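Local atomic coordinates of DNA polymerase (Bacillus phage phi29, PDB entry 2PY5), a protein that replicates the phage genome by protein-primed, highly processive strand-displacement DNA synthesis and proofreads the new strand with a 3'-5' exonuclease. Residues 453-461 with 494-502; 295-303 with 442-452. The protein carries 2 engineered substitutions. All blocks are in the same frame, centred on the assembly; numbering follows the deposited sequence. Where two conformers were deposited one is given.

Contact 1: 453-461 with 494-502; sequences IYCDTDSIH and YLRQKTYIQ. With EDO (1,2-ethanediol), chain U.
Y454 and K498 meet where the phenol of the first points at the backbone of the second: K498 N donates to Y454 OH across 2.8 Å, a bent bond of 137° that arrives at the edge of the ring. With CG anti to the backbone N (chi1 178°), the Y454 ring reaches over to the 496-499 turn. Y454 CB lies against Y494 CE2, and its ring carbon CE2 is 3.8 Å from Y500 CE2; both ring pairs are oblique. Y454 CD2 also sits over the centre of the H461 imidazole. H461 in turn directs its edge at the face of Y500, the planes nearly perpendicular, and these four rings make one aromatic cluster. Its polar seam is the bond of 2.7 Å between H461 ND1 and Y494 OH, nearly straight at 167°, in which either atom could be the donor. Q502 NE2 gives a further bond to Y494 OH (2.9 Å), so that hydroxyl is gripped twice. On the Y494 ring, I453 CG2 makes a CH-pi contact over one face, 3.8 Å from the centroid.

K498 NZ forms a salt bridge with D456 OD2 at 3.0 Å, on the syn side of OD2 but tilted out of the carboxylate plane; a water bonded to both atoms bridges the pair. D456 OD1, only weakly met by K498 NZ, is hydrogen-bonded to T231 OG1. Behind the first shell, the type II turn from R496 to T499 presents the K498 N-H, and a classic beta bulge sets I453 and Y454 opposite H461. D456 and D458 belong to the YCDTD motif and bind the catalytic magnesium, while K498 and Y500 probably bind template-primer. K498 would probably offset part of the negative charge at this metal-binding hairpin, while its chain packs on a DNA guanine.

Contact 2: 295-303 with 442-452; sequences KEGYIPTIQ and ITAAQACYDRI. With EDO (1,2-ethanediol), chain J; EDO (1,2-ethanediol), chain X.
The C-terminal end of helix 427-447, in the polymerization region, is clasped here by the loop that follows strand 283-294. Q446 makes the clasp with both ends of its amide. Its NE2 donates to G297 O (2.9 Å), lying in the carbonyl plane, and its OE1 accepts from I299 N at 2.9 Å along an almost straight 173° line, again in plane. Two bonds to the same strip of backbone fix the rotation of the amide. The side chain gets there with CG anti to the backbone N and a bend at chi2 (61°), which folds the amide back against the loop; Y298 CD2 packs 3.5 Å from Q446 OE1, the tyrosine ring crossing the side chain at about a right angle.

G297 O has a second neighbour, the Y449 ring, and sits 3.3 Å above its plane, over the centre. I299 CG1 meets the same ring at its edge, 3.8 Å from Y449 CD1, and the isoleucine then runs on so that I299 CD1 presses on A445 CB at 3.4 Å, tighter than usual. Farther along, T301 CG2 rests on I442 CG2 (3.9 Å). A water donates to Y298 O and also bonds Y449 OH, bridging loop and ring.

Neighbouring residues hold the loop as well: Y298 OH bonds E338, I299 O accepts from H339, and W232 packs on I299 and I452. G297 is the third residue of the type II turn from K295 to Y298, where positive phi (89°) calls for glycine. The two-pronged glutamine clamp and the packing of I299 on A445 thus join the loop after strand 283-294 to the C-terminal part of helix 427-447, which lies against the palm sheet of this B-family polymerase.

In the fold
From the N terminus, 295-303 comes first, in the loop after strand 283-294; contact 2 closes when helix 427-447 and the residues after it reach that loop, 138 residues later. The chain then runs straight from 452 into strand 452-456, where contact 1 begins; it closes at 494-502 after a further 32 residues. The two are therefore in series, neither nested nor crossed, with centres about 14 Å apart. They also touch: A445 CB packs on C455 SG (3.5 Å), and I452 CD1 lies against I460 CB. Contact 2 joins helix to loop, and contact 1 joins two hairpins of the antiparallel palm sheet that the helix packs on.

Contact 1: 453-461 with 494-502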
loop_
_atom_site.group_PDB
_atom_site.type_symbol
_atom_site.label_atom_id
_atom_site.label_comp_id
_atom_site.label_asym_id
_atom_site.label_seq_id
_atom_site.Cartn_x
_atom_site.Cartn_y
_atom_site.Cartn_z
ATOM N N ILE F 453 -17.667 8.885 -15.977
ATOM C CA ILE F 453 -16.426 8.816 -16.738
ATOM C C ILE F 453 -15.524 7.695 -16.229
ATOM O O ILE F 453 -15.023 6.878 -17.015
ATOM C CB ILE F 453 -15.611 10.137 -16.628
ATOM C CG1 ILE F 453 -16.411 11.344 -17.106
ATOM C CG2 ILE F 453 -14.296 10.034 -17.445
ATOM C CD1 ILE F 453 -15.783 12.706 -16.656
ATOM N N TYR F 454 -15.319 7.664 -14.909
ATOM C CA TYR F 454 -14.201 6.931 -14.318
ATOM C C TYR F 454 -14.466 6.660 -12.854
ATOM O O TYR F 454 -15.015 7.513 -12.172
ATOM C CB TYR F 454 -12.945 7.804 -14.462
ATOM C CG TYR F 454 -11.668 7.267 -13.867
ATOM C CD1 TYR F 454 -11.011 6.198 -14.435
ATOM C CD2 TYR F 454 -11.124 7.817 -12.709
ATOM C CE1 TYR F 454 -9.837 5.690 -13.891
ATOM C CE2 TYR F 454 -9.937 7.334 -12.178
ATOM C CZ TYR F 454 -9.301 6.277 -12.756
ATOM O OH TYR F 454 -8.128 5.765 -12.219
ATOM N N CYS F 455 -14.080 5.477 -12.392
ATOM C CA CYS F 455 -14.088 5.138 -10.972
ATOM C C CYS F 455 -12.702 4.694 -10.556
ATOM O O CYS F 455 -12.035 3.979 -11.300
ATOM C CB CYS F 455 -15.017 3.953 -10.715
ATOM S SG CYS F 455 -16.738 4.220 -11.179
ATOM N N ASP F 456 -12.300 5.074 -9.351
ATOM C CA ASP F 456 -11.123 4.473 -8.742
ATOM C C ASP F 456 -11.286 4.306 -7.246
ATOM O O ASP F 456 -11.011 5.230 -6.476
ATOM C CB ASP F 456 -9.852 5.261 -9.017
ATOM C CG ASP F 456 -8.605 4.551 -8.467
ATOM O OD1 ASP F 456 -8.723 3.350 -8.086
ATOM O OD2 ASP F 456 -7.513 5.164 -8.419
ATOM N N THR F 457 -11.744 3.115 -6.869
ATOM C CA THR F 457 -11.767 2.621 -5.496
ATOM C C THR F 457 -12.803 3.301 -4.649
ATOM O O THR F 457 -13.784 2.664 -4.286
ATOM C CB THR F 457 -10.380 2.650 -4.828
ATOM O OG1 THR F 457 -9.482 1.885 -5.621
ATOM C CG2 THR F 457 -10.441 2.030 -3.415
ATOM N N ASP F 458 -12.581 4.582 -4.343
ATOM C CA ASP F 458 -13.480 5.372 -3.489
ATOM C C ASP F 458 -13.942 6.628 -4.199
ATOM O O ASP F 458 -14.521 7.494 -3.577
ATOM C CB ASP F 458 -12.781 5.765 -2.157
ATOM C CG ASP F 458 -11.473 6.492 -2.350
ATOM O OD1 ASP F 458 -10.748 6.717 -1.343
ATOM O OD2 ASP F 458 -11.138 6.819 -3.509
ATOM N N SER F 459 -13.726 6.723 -5.512
ATOM C CA SER F 459 -13.985 7.975 -6.195
ATOM C C SER F 459 -14.714 7.737 -7.490
ATOM O O SER F 459 -14.478 6.755 -8.176
ATOM C CB SER F 459 -12.693 8.719 -6.471
ATOM O OG SER F 459 -11.990 8.979 -5.269
ATOM N N ILE F 460 -15.640 8.636 -7.789
ATOM C CA ILE F 460 -16.320 8.631 -9.087
ATOM C C ILE F 460 -16.168 10.006 -9.743
ATOM O O ILE F 460 -16.262 11.042 -9.101
ATOM C CB ILE F 460 -17.813 8.235 -9.005
ATOM C CG1 ILE F 460 -18.630 9.206 -8.143
ATOM C CG2 ILE F 460 -17.925 6.792 -8.473
ATOM C CD1 ILE F 460 -20.123 8.852 -8.100
ATOM N N HIS F 461 -15.913 9.986 -11.042
ATOM C CA HIS F 461 -15.695 11.194 -11.829
ATOM C C HIS F 461 -16.827 11.278 -12.838
ATOM O O HIS F 461 -17.056 10.309 -13.575
ATOM C CB HIS F 461 -14.378 11.100 -12.602
ATOM C CG HIS F 461 -13.152 10.968 -11.746
ATOM N ND1 HIS F 461 -11.935 11.492 -12.128
ATOM C CD2 HIS F 461 -12.940 10.355 -10.557
ATOM C CE1 HIS F 461 -11.031 11.215 -11.208
ATOM N NE2 HIS F 461 -11.611 10.525 -10.240
ATOM N N TYR F 494 -8.644 11.391 -20.045
ATOM C CA TYR F 494 -8.439 10.085 -19.430
ATOM C C TYR F 494 -7.977 9.118 -20.515
ATOM O O TYR F 494 -8.656 8.920 -21.522
ATOM C CB TYR F 494 -9.743 9.555 -18.814
ATOM C CG TYR F 494 -10.281 10.382 -17.668
ATOM C CD1 TYR F 494 -10.940 11.595 -17.907
ATOM C CD2 TYR F 494 -10.136 9.960 -16.357
ATOM C CE1 TYR F 494 -11.448 12.362 -16.838
ATOM C CE2 TYR F 494 -10.644 10.705 -15.295
ATOM C CZ TYR F 494 -11.280 11.910 -15.548
ATOM O OH TYR F 494 -11.775 12.662 -14.514
ATOM N N LEU F 495 -6.797 8.545 -20.329
ATOM C CA LEU F 495 -6.228 7.650 -21.338
ATOM C C LEU F 495 -6.467 6.191 -20.992
ATOM O O LEU F 495 -6.800 5.388 -21.866
ATOM C CB LEU F 495 -4.732 7.903 -21.463
ATOM C CG LEU F 495 -4.294 9.311 -21.831
ATOM C CD1 LEU F 495 -2.776 9.392 -21.865
ATOM C CD2 LEU F 495 -4.902 9.792 -23.158
ATOM N N ARG F 496 -6.248 5.856 -19.724
ATOM C CA ARG F 496 -6.370 4.490 -19.194
ATOM C C ARG F 496 -6.773 4.563 -17.735
ATOM O O ARG F 496 -6.769 5.648 -17.133
ATOM C CB ARG F 496 -5.015 3.772 -19.273
ATOM C CG ARG F 496 -4.378 3.707 -20.643
ATOM C CD ARG F 496 -5.064 2.659 -21.487
ATOM N NE ARG F 496 -4.380 2.431 -22.754
ATOM C CZ ARG F 496 -4.673 3.035 -23.900
ATOM N NH1 ARG F 496 -5.644 3.934 -23.971
ATOM N NH2 ARG F 496 -3.987 2.738 -24.999
ATOM N N GLN F 497 -7.077 3.405 -17.148
ATOM C CA GLN F 497 -7.204 3.298 -15.696
ATOM C C GLN F 497 -5.977 3.940 -15.055
ATOM O O GLN F 497 -4.843 3.736 -15.518
ATOM C CB GLN F 497 -7.314 1.830 -15.243
ATOM C CG GLN F 497 -8.624 1.164 -15.611
ATOM C CD GLN F 497 -8.561 -0.365 -15.638
ATOM O OE1 GLN F 497 -9.506 -1.045 -15.214
ATOM N NE2 GLN F 497 -7.463 -0.913 -16.165
ATOM N N LYS F 498 -6.211 4.742 -14.018
ATOM C CA LYS F 498 -5.151 5.402 -13.258
ATOM C C LYS F 498 -4.259 6.325 -14.079
ATOM O O LYS F 498 -3.160 6.633 -13.646
ATOM C CB LYS F 498 -4.299 4.365 -12.505
ATOM C CG LYS F 498 -5.117 3.574 -11.491
ATOM C CD LYS F 498 -4.262 2.677 -10.647
ATOM C CE LYS F 498 -5.108 1.902 -9.655
ATOM N NZ LYS F 498 -5.772 2.773 -8.638
ATOM N N THR F 499 -4.741 6.784 -15.237
ATOM C CA THR F 499 -3.935 7.586 -16.152
ATOM C C THR F 499 -4.789 8.712 -16.747
ATOM O O THR F 499 -5.479 8.514 -17.745
ATOM C CB THR F 499 -3.342 6.729 -17.286
ATOM O OG1 THR F 499 -2.678 5.585 -16.716
ATOM C CG2 THR F 499 -2.349 7.515 -18.120
ATOM N N TYR F 500 -4.759 9.874 -16.104
ATOM C CA TYR F 500 -5.570 11.003 -16.529
ATOM C C TYR F 500 -4.962 12.327 -16.065
ATOM O O TYR F 500 -4.094 12.359 -15.200
ATOM C CB TYR F 500 -7.011 10.868 -16.002
ATOM C CG TYR F 500 -7.151 10.974 -14.507
ATOM C CD1 TYR F 500 -7.370 12.199 -13.929
ATOM C CD2 TYR F 500 -7.068 9.859 -13.679
ATOM C CE1 TYR F 500 -7.514 12.338 -12.571
ATOM C CE2 TYR F 500 -7.204 10.005 -12.300
ATOM C CZ TYR F 500 -7.429 11.256 -11.775
ATOM O OH TYR F 500 -7.581 11.483 -10.412
ATOM N N ILE F 501 -5.426 13.407 -16.684
ATOM C CA ILE F 501 -5.086 14.760 -16.273
ATOM C C ILE F 501 -6.370 15.561 -16.121
ATOM O O ILE F 501 -7.383 15.267 -16.771
ATOM C CB ILE F 501 -4.120 15.481 -17.255
ATOM C CG1 ILE F 501 -4.679 15.548 -18.687
ATOM C CG2 ILE F 501 -2.763 14.786 -17.266
ATOM C CD1 ILE F 501 -3.757 16.206 -19.700
ATOM N N GLN F 502 -6.320 16.560 -15.244
ATOM C CA GLN F 502 -7.419 17.517 -15.086
ATOM C C GLN F 502 -6.894 18.917 -14.880
ATOM O O GLN F 502 -5.845 19.107 -14.262
ATOM C CB GLN F 502 -8.266 17.161 -13.863
ATOM C CG GLN F 502 -8.911 15.776 -13.914
ATOM C CD GLN F 502 -9.530 15.374 -12.602
ATOM O OE1 GLN F 502 -9.114 15.834 -11.536
ATOM N NE2 GLN F 502 -10.508 14.469 -12.667
HETATM C C1 EDO U . -8.294 5.599 -4.314
HETATM O O1 EDO U . -7.130 5.073 -3.668
HETATM C C2 EDO U . -8.207 7.118 -4.452
HETATM O O2 EDO U . -8.841 7.590 -5.658
HETATM O O HOH W 1 -5.302 4.724 -6.862
#

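Contact 2: 295-303 with 442-452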
loop_
_atom_site.group_PDB
_atom_site.type_symbol
_atom_site.label_atom_id
_atom_site.label_comp_id
_atom_site.label_asym_id
_atom_site.label_seq_id
_atom_site.Cartn_x
_atom_site.Cartn_y
_atom_site.Cartn_z
ATOM N N LYS F 295 -25.130 -6.404 -19.585
ATOM C CA LYS F 295 -26.400 -5.798 -20.004
ATOM C C LYS F 295 -26.174 -4.387 -20.522
ATOM O O LYS F 295 -25.337 -3.650 -19.994
ATOM C CB LYS F 295 -27.388 -5.781 -18.843
ATOM C CG LYS F 295 -27.903 -7.124 -18.462
ATOM C CD LYS F 295 -28.819 -7.017 -17.278
ATOM C CE LYS F 295 -29.189 -8.370 -16.761
ATOM N NZ LYS F 295 -29.975 -8.310 -15.497
ATOM N N GLU F 296 -26.917 -3.993 -21.553
ATOM C CA GLU F 296 -26.787 -2.632 -22.063
ATOM C C GLU F 296 -27.199 -1.669 -20.938
ATOM O O GLU F 296 -28.124 -1.944 -20.161
ATOM C CB GLU F 296 -27.613 -2.414 -23.344
ATOM C CG GLU F 296 -27.200 -3.303 -24.574
ATOM C CD GLU F 296 -25.814 -2.970 -25.171
ATOM O OE1 GLU F 296 -25.606 -1.816 -25.600
ATOM O OE2 GLU F 296 -24.934 -3.879 -25.223
ATOM N N GLY F 297 -26.446 -0.589 -20.788
ATOM C CA GLY F 297 -26.734 0.401 -19.763
ATOM C C GLY F 297 -26.092 0.163 -18.408
ATOM O O GLY F 297 -26.333 0.917 -17.470
ATOM N N TYR F 298 -25.277 -0.887 -18.308
ATOM C CA TYR F 298 -24.663 -1.267 -17.045
ATOM C C TYR F 298 -23.125 -1.241 -17.119
ATOM O O TYR F 298 -22.510 -1.539 -18.165
ATOM C CB TYR F 298 -25.138 -2.654 -16.633
ATOM C CG TYR F 298 -26.450 -2.682 -15.860
ATOM C CD1 TYR F 298 -27.662 -2.958 -16.493
ATOM C CD2 TYR F 298 -26.468 -2.451 -14.500
ATOM C CE1 TYR F 298 -28.868 -2.997 -15.748
ATOM C CE2 TYR F 298 -27.658 -2.487 -13.757
ATOM C CZ TYR F 298 -28.841 -2.774 -14.384
ATOM O OH TYR F 298 -30.012 -2.812 -13.631
ATOM N N ILE F 299 -22.540 -0.844 -16.004
ATOM C CA ILE F 299 -21.092 -0.855 -15.806
ATOM C C ILE F 299 -20.630 -2.289 -15.580
ATOM O O ILE F 299 -21.239 -3.032 -14.805
ATOM C CB ILE F 299 -20.722 -0.004 -14.559
ATOM C CG1 ILE F 299 -21.091 1.459 -14.768
ATOM C CG2 ILE F 299 -19.228 -0.149 -14.192
ATOM C CD1 ILE F 299 -20.937 2.303 -13.475
ATOM N N PRO F 300 -19.522 -2.698 -16.223
ATOM C CA PRO F 300 -19.000 -4.023 -15.951
ATOM C C PRO F 300 -18.346 -4.143 -14.585
ATOM O O PRO F 300 -17.724 -3.191 -14.100
ATOM C CB PRO F 300 -17.954 -4.212 -17.058
ATOM C CG PRO F 300 -17.439 -2.841 -17.269
ATOM C CD PRO F 300 -18.666 -1.966 -17.181
ATOM N N THR F 301 -18.505 -5.309 -13.975
ATOM C CA THR F 301 -18.029 -5.575 -12.633
ATOM C C THR F 301 -17.172 -6.846 -12.511
ATOM O O THR F 301 -16.622 -7.097 -11.453
ATOM C CB THR F 301 -19.218 -5.652 -11.644
ATOM O OG1 THR F 301 -19.980 -6.851 -11.869
ATOM C CG2 THR F 301 -20.145 -4.426 -11.795
ATOM N N ILE F 302 -17.030 -7.615 -13.592
ATOM C CA ILE F 302 -16.245 -8.854 -13.548
ATOM C C ILE F 302 -14.861 -8.608 -14.128
ATOM O O ILE F 302 -14.716 -8.171 -15.269
ATOM C CB ILE F 302 -16.901 -9.979 -14.350
ATOM C CG1 ILE F 302 -18.280 -10.316 -13.790
ATOM C CG2 ILE F 302 -15.996 -11.237 -14.348
ATOM C CD1 ILE F 302 -19.086 -11.287 -14.701
ATOM N N GLN F 303 -13.858 -8.913 -13.314
ATOM C CA GLN F 303 -12.463 -8.844 -13.718
ATOM C C GLN F 303 -11.885 -10.218 -13.463
ATOM O O GLN F 303 -11.993 -10.724 -12.354
ATOM C CB GLN F 303 -11.739 -7.802 -12.867
ATOM C CG GLN F 303 -10.340 -7.464 -13.319
ATOM C CD GLN F 303 -9.693 -6.439 -12.412
ATOM O OE1 GLN F 303 -9.417 -6.715 -11.248
ATOM N NE2 GLN F 303 -9.451 -5.250 -12.939
ATOM N N ILE F 442 -19.545 1.174 -7.093
ATOM C CA ILE F 442 -20.243 0.712 -8.292
ATOM C C ILE F 442 -21.696 1.175 -8.301
ATOM O O ILE F 442 -22.210 1.616 -9.345
ATOM C CB ILE F 442 -20.156 -0.815 -8.437
ATOM C CG1 ILE F 442 -18.706 -1.226 -8.656
ATOM C CG2 ILE F 442 -21.065 -1.300 -9.566
ATOM C CD1 ILE F 442 -18.442 -2.716 -8.482
ATOM N N THR F 443 -22.381 1.097 -7.158
ATOM C CA THR F 443 -23.797 1.472 -7.133
ATOM C C THR F 443 -24.004 2.981 -7.365
ATOM O O THR F 443 -24.941 3.369 -8.063
ATOM C CB THR F 443 -24.512 0.994 -5.851
ATOM O OG1 THR F 443 -23.892 1.550 -4.699
ATOM C CG2 THR F 443 -24.493 -0.522 -5.757
ATOM N N ALA F 444 -23.108 3.805 -6.823
ATOM C CA ALA F 444 -23.188 5.251 -7.051
ATOM C C ALA F 444 -22.870 5.568 -8.504
ATOM O O ALA F 444 -23.577 6.325 -9.142
ATOM C CB ALA F 444 -22.263 6.006 -6.122
ATOM N N ALA F 445 -21.826 4.958 -9.040
ATOM C CA ALA F 445 -21.502 5.151 -10.452
ATOM C C ALA F 445 -22.646 4.746 -11.370
ATOM O O ALA F 445 -22.965 5.443 -12.337
ATOM C CB ALA F 445 -20.241 4.369 -10.824
ATOM N N GLN F 446 -23.248 3.599 -11.072
ATOM C CA GLN F 446 -24.349 3.086 -11.869
ATOM C C GLN F 446 -25.569 4.013 -11.808
ATOM O O GLN F 446 -26.240 4.241 -12.809
ATOM C CB GLN F 446 -24.729 1.684 -11.416
ATOM C CG GLN F 446 -25.792 1.017 -12.257
ATOM C CD GLN F 446 -25.365 0.834 -13.697
ATOM O OE1 GLN F 446 -24.297 0.262 -13.960
ATOM N NE2 GLN F 446 -26.184 1.298 -14.636
ATOM N N ALA F 447 -25.824 4.566 -10.624
ATOM C CA ALA F 447 -26.902 5.550 -10.456
ATOM C C ALA F 447 -26.693 6.778 -11.323
ATOM O O ALA F 447 -27.665 7.456 -11.708
ATOM C CB ALA F 447 -27.003 5.959 -9.003
ATOM N N CYS F 448 -25.415 7.080 -11.598
ATOM C CA CYS F 448 -25.009 8.220 -12.414
ATOM C C CYS F 448 -24.514 7.787 -13.788
ATOM O O CYS F 448 -23.652 8.454 -14.377
ATOM C CB CYS F 448 -23.897 8.985 -11.693
ATOM S SG CYS F 448 -24.357 9.613 -10.055
ATOM N N TYR F 449 -25.043 6.676 -14.301
ATOM C CA TYR F 449 -24.523 6.080 -15.529
ATOM C C TYR F 449 -24.433 7.036 -16.710
ATOM O O TYR F 449 -23.495 6.943 -17.503
ATOM C CB TYR F 449 -25.348 4.849 -15.925
ATOM C CG TYR F 449 -24.776 4.103 -17.108
ATOM C CD1 TYR F 449 -23.681 3.257 -16.954
ATOM C CD2 TYR F 449 -25.315 4.257 -18.374
ATOM C CE1 TYR F 449 -23.137 2.573 -18.030
ATOM C CE2 TYR F 449 -24.785 3.563 -19.465
ATOM C CZ TYR F 449 -23.691 2.730 -19.281
ATOM O OH TYR F 449 -23.153 2.044 -20.353
ATOM N N ASP F 450 -25.401 7.950 -16.832
ATOM C CA ASP F 450 -25.427 8.894 -17.960
ATOM C C ASP F 450 -24.267 9.900 -17.977
ATOM O O ASP F 450 -24.016 10.535 -18.998
ATOM C CB ASP F 450 -26.780 9.627 -18.046
ATOM C CG ASP F 450 -27.144 10.405 -16.767
ATOM O OD1 ASP F 450 -28.225 11.036 -16.761
ATOM O OD2 ASP F 450 -26.401 10.389 -15.775
ATOM N N ARG F 451 -23.577 10.026 -16.840
ATOM C CA ARG F 451 -22.500 11.006 -16.670
ATOM C C ARG F 451 -21.176 10.378 -16.236
ATOM O O ARG F 451 -20.188 11.072 -16.129
ATOM C CB ARG F 451 -22.938 12.056 -15.646
ATOM C CG ARG F 451 -24.104 12.925 -16.129
ATOM C CD ARG F 451 -24.636 13.801 -14.999
ATOM N NE ARG F 451 -23.609 14.702 -14.471
ATOM C CZ ARG F 451 -23.784 15.542 -13.453
ATOM N NH1 ARG F 451 -24.956 15.605 -12.829
ATOM N NH2 ARG F 451 -22.780 16.314 -13.056
ATOM N N ILE F 452 -21.155 9.068 -15.995
ATOM C CA ILE F 452 -19.973 8.433 -15.417
ATOM C C ILE F 452 -18.811 8.351 -16.407
ATOM O O ILE F 452 -18.951 7.832 -17.520
ATOM C CB ILE F 452 -20.285 7.035 -14.825
ATOM C CG1 ILE F 452 -19.115 6.521 -13.990
ATOM C CG2 ILE F 452 -20.650 6.011 -15.944
ATOM C CD1 ILE F 452 -18.837 7.324 -12.711
HETATM C C1 EDO J . -22.368 -1.533 -22.118
HETATM O O1 EDO J . -23.358 -1.338 -21.097
HETATM C C2 EDO J . -22.918 -2.423 -23.227
HETATM O O2 EDO J . -22.844 -3.815 -22.877
HETATM C C1 EDO X . -27.762 -0.086 -9.092
HETATM O O1 EDO X . -28.744 -0.374 -10.095
HETATM C C2 EDO X . -28.227 1.067 -8.206
HETATM O O2 EDO X . -27.368 2.220 -8.315
HETATM O O HOH W 2 -20.986 0.174 -19.754
#